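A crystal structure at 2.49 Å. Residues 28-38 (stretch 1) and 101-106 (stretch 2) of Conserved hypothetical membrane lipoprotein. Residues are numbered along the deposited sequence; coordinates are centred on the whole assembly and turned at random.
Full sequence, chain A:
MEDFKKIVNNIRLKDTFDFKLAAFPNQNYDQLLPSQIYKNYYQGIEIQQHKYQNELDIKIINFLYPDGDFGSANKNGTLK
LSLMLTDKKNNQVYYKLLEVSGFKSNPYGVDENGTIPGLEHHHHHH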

# COMPACT_ATOMS: atom_id res chain seq x y z
N ASN A 28 2.94 12.70 3.16
CA ASN A 28 2.73 11.54 4.03
C ASN A 28 1.47 10.78 3.65
O ASN A 28 0.66 11.24 2.85
CB ASN A 28 2.60 11.96 5.49
CG ASN A 28 3.82 12.68 6.01
OD1 ASN A 28 3.78 13.27 7.09
ND2 ASN A 28 4.92 12.63 5.25
N TYR A 29 1.31 9.61 4.26
CA TYR A 29 0.16 8.77 4.00
C TYR A 29 -1.13 9.47 4.34
O TYR A 29 -2.11 9.38 3.60
CB TYR A 29 0.23 7.50 4.83
CG TYR A 29 1.47 6.68 4.60
CD1 TYR A 29 1.95 6.45 3.31
CD2 TYR A 29 2.15 6.09 5.67
CE1 TYR A 29 3.08 5.66 3.09
CE2 TYR A 29 3.27 5.31 5.46
CZ TYR A 29 3.72 5.10 4.16
OH TYR A 29 4.82 4.32 3.93
N ASP A 30 -1.16 10.18 5.47
CA ASP A 30 -2.39 10.84 5.89
C ASP A 30 -2.76 12.10 5.12
O ASP A 30 -3.75 12.74 5.45
CB ASP A 30 -2.37 11.11 7.41
CG ASP A 30 -1.22 12.01 7.85
OD1 ASP A 30 -0.46 12.51 6.99
OD2 ASP A 30 -1.09 12.21 9.08
N GLN A 31 -1.98 12.46 4.11
CA GLN A 31 -2.26 13.64 3.29
C GLN A 31 -2.68 13.15 1.90
O GLN A 31 -2.95 13.94 0.98
CB GLN A 31 -1.03 14.54 3.18
CG GLN A 31 -0.64 15.23 4.48
CD GLN A 31 0.74 15.89 4.42
OE1 GLN A 31 1.50 15.69 3.47
NE2 GLN A 31 1.07 16.68 5.45
N LEU A 32 -2.77 11.83 1.75
CA LEU A 32 -3.13 11.22 0.46
C LEU A 32 -4.38 10.35 0.49
O LEU A 32 -4.47 9.39 1.24
CB LEU A 32 -1.98 10.38 -0.07
CG LEU A 32 -0.74 11.13 -0.54
CD1 LEU A 32 0.37 10.13 -0.74
CD2 LEU A 32 -1.04 11.90 -1.82
N LEU A 33 -5.34 10.70 -0.35
CA LEU A 33 -6.56 9.93 -0.43
C LEU A 33 -6.25 8.59 -1.10
O LEU A 33 -5.38 8.52 -1.98
CB LEU A 33 -7.59 10.67 -1.27
CG LEU A 33 -8.29 11.88 -0.66
CD1 LEU A 33 -8.90 12.73 -1.77
CD2 LEU A 33 -9.36 11.43 0.35
N PRO A 34 -6.91 7.51 -0.68
CA PRO A 34 -6.61 6.24 -1.34
C PRO A 34 -6.71 6.36 -2.85
O PRO A 34 -5.87 5.82 -3.57
CB PRO A 34 -7.64 5.29 -0.75
CG PRO A 34 -7.68 5.76 0.69
CD PRO A 34 -7.67 7.29 0.57
N SER A 35 -7.72 7.10 -3.34
CA SER A 35 -7.92 7.26 -4.78
C SER A 35 -6.73 7.91 -5.47
O SER A 35 -6.40 7.54 -6.59
CB SER A 35 -9.21 8.03 -5.06
OG SER A 35 -9.18 9.34 -4.51
N GLN A 36 -6.08 8.87 -4.83
CA GLN A 36 -4.91 9.52 -5.41
C GLN A 36 -3.78 8.50 -5.61
O GLN A 36 -3.13 8.47 -6.65
CB GLN A 36 -4.40 10.65 -4.49
CG GLN A 36 -5.34 11.84 -4.32
CD GLN A 36 -4.83 12.81 -3.29
OE1 GLN A 36 -5.00 12.60 -2.08
NE2 GLN A 36 -4.17 13.86 -3.75
N ILE A 37 -3.55 7.66 -4.60
CA ILE A 37 -2.50 6.66 -4.68
C ILE A 37 -2.79 5.62 -5.77
O ILE A 37 -1.91 5.25 -6.55
CB ILE A 37 -2.32 5.96 -3.30
CG1 ILE A 37 -1.73 6.96 -2.29
CG2 ILE A 37 -1.42 4.72 -3.44
CD1 ILE A 37 -1.75 6.50 -0.83
N TYR A 38 -4.04 5.17 -5.82
CA TYR A 38 -4.49 4.20 -6.80
C TYR A 38 -4.31 4.68 -8.26
O TYR A 38 -4.02 3.90 -9.15
CB TYR A 38 -5.96 3.91 -6.55
CG TYR A 38 -6.62 2.99 -7.55
CD1 TYR A 38 -6.60 1.61 -7.38
CD2 TYR A 38 -7.28 3.50 -8.66
CE1 TYR A 38 -7.23 0.77 -8.30
CE2 TYR A 38 -7.90 2.68 -9.58
CZ TYR A 38 -7.88 1.31 -9.39
OH TYR A 38 -8.49 0.46 -10.31
N SER A 101 -4.63 1.11 6.79
CA SER A 101 -5.40 2.33 6.93
C SER A 101 -4.48 3.47 7.34
O SER A 101 -3.26 3.30 7.40
CB SER A 101 -6.46 2.13 8.00
OG SER A 101 -5.85 1.70 9.19
N GLY A 102 -5.05 4.64 7.59
CA GLY A 102 -4.24 5.78 7.99
C GLY A 102 -4.00 6.76 6.87
O GLY A 102 -3.19 7.69 7.00
N PHE A 103 -4.66 6.53 5.73
CA PHE A 103 -4.51 7.43 4.60
C PHE A 103 -5.55 8.53 4.77
O PHE A 103 -6.49 8.39 5.56
CB PHE A 103 -4.74 6.68 3.30
CG PHE A 103 -3.70 5.63 3.02
CD1 PHE A 103 -2.45 5.99 2.53
CD2 PHE A 103 -3.96 4.29 3.27
CE1 PHE A 103 -1.47 5.03 2.31
CE2 PHE A 103 -2.99 3.32 3.04
CZ PHE A 103 -1.74 3.69 2.56
N LYS A 104 -5.38 9.63 4.05
CA LYS A 104 -6.35 10.72 4.13
C LYS A 104 -7.75 10.20 3.81
O LYS A 104 -7.91 9.24 3.06
CB LYS A 104 -5.97 11.82 3.16
CG LYS A 104 -6.94 12.97 3.17
CD LYS A 104 -6.26 14.22 2.65
CE LYS A 104 -7.21 15.40 2.64
NZ LYS A 104 -6.58 16.60 2.04
N SER A 105 -8.77 10.84 4.39
CA SER A 105 -10.16 10.43 4.14
C SER A 105 -11.11 11.61 4.29
O SER A 105 -10.75 12.65 4.84
CB SER A 105 -10.56 9.34 5.13
OG SER A 105 -10.52 9.84 6.45
N ASN A 106 -12.32 11.45 3.76
CA ASN A 106 -13.35 12.47 3.85
C ASN A 106 -14.64 11.66 4.00
O ASN A 106 -14.84 10.66 3.31
CB ASN A 106 -13.37 13.36 2.60
CG ASN A 106 -14.33 12.88 1.53
OD1 ASN A 106 -14.01 11.98 0.75
ND2 ASN A 106 -15.51 13.51 1.47

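The apolar centre of this contact is the side chain of Phe103. It is buried, and its ring packs against Tyr29 and Ile37 of the first stretch, while Pro34 meets its CB. Ile37 makes the nearest of these apolar approaches, with its CD1 3.5 Å from Phe103 CD1. Its CA-to-CB bond points toward the second stretch, so the side chain is well placed to reach the ring. Pro34 CG lies 4.0 Å from Phe103 CB. On Tyr29, CB lies 3.8 Å from Phe103 CD1. The rings of Tyr29 and Phe103 are inclined at 69°, with centroids 5.7 Å apart. This is an oblique aromatic pair. The hydroxyl of Tyr29 is hydrogen-bonded elsewhere in the structure.

Leu33 extends the apolar packing to Lys104. Its CA-to-CB bond points away from the second stretch, but the end of the side chain comes nearer. Leu33 CD2 lies 4.0 Å from Lys104 CG and also 4.0 Å from Ser105 CA. The aliphatic part of the lysine thus serves as a packing surface.

Around this centre the backbones meet. The amide of Lys104 faces two carbonyls of the first stretch. Lys104 N donates to Leu32 O at 3.0 Å and to Tyr29 O at 3.3 Å. Both hydrogen bonds are weak: the angles at hydrogen are 128° and 138°, since one N-H cannot point straight at two acceptors. Tyr29 O also accepts from Leu32 N at 3.1 Å, within the first stretch. The same carbonyl receives a CA-H...O contact, with Phe103 CA 3.3 Å from Tyr29 O.

Leu33 is at the N-cap position, right before the helix that begins at Pro34. Leu33 N donates to Gln36 OE1 at 2.6 Å and 170°, a short and nearly straight bond. This ties the helix's first turn back to the loop before it. Pro34 CD lies 3.2 Å from Lys104 O, a close approach of the proline ring to a backbone carbonyl.

Toward the exposed edge, Gly102 O approaches Asp30 CA at 3.4 Å. Gly102 has phi/psi of 102/7, where a CB would be jammed against the carbonyl O of Ser101. The backbone alone therefore calls for glycine. Asp30 O lies 3.3 Å from Lys104 CB, and Gln31 O lies 3.7 Å from Lys104 CD. Lys104 starts toward the first stretch, but its extended chain, with all four chi angles t, leads its end away. The carboxylate end of Asp30 also leads away.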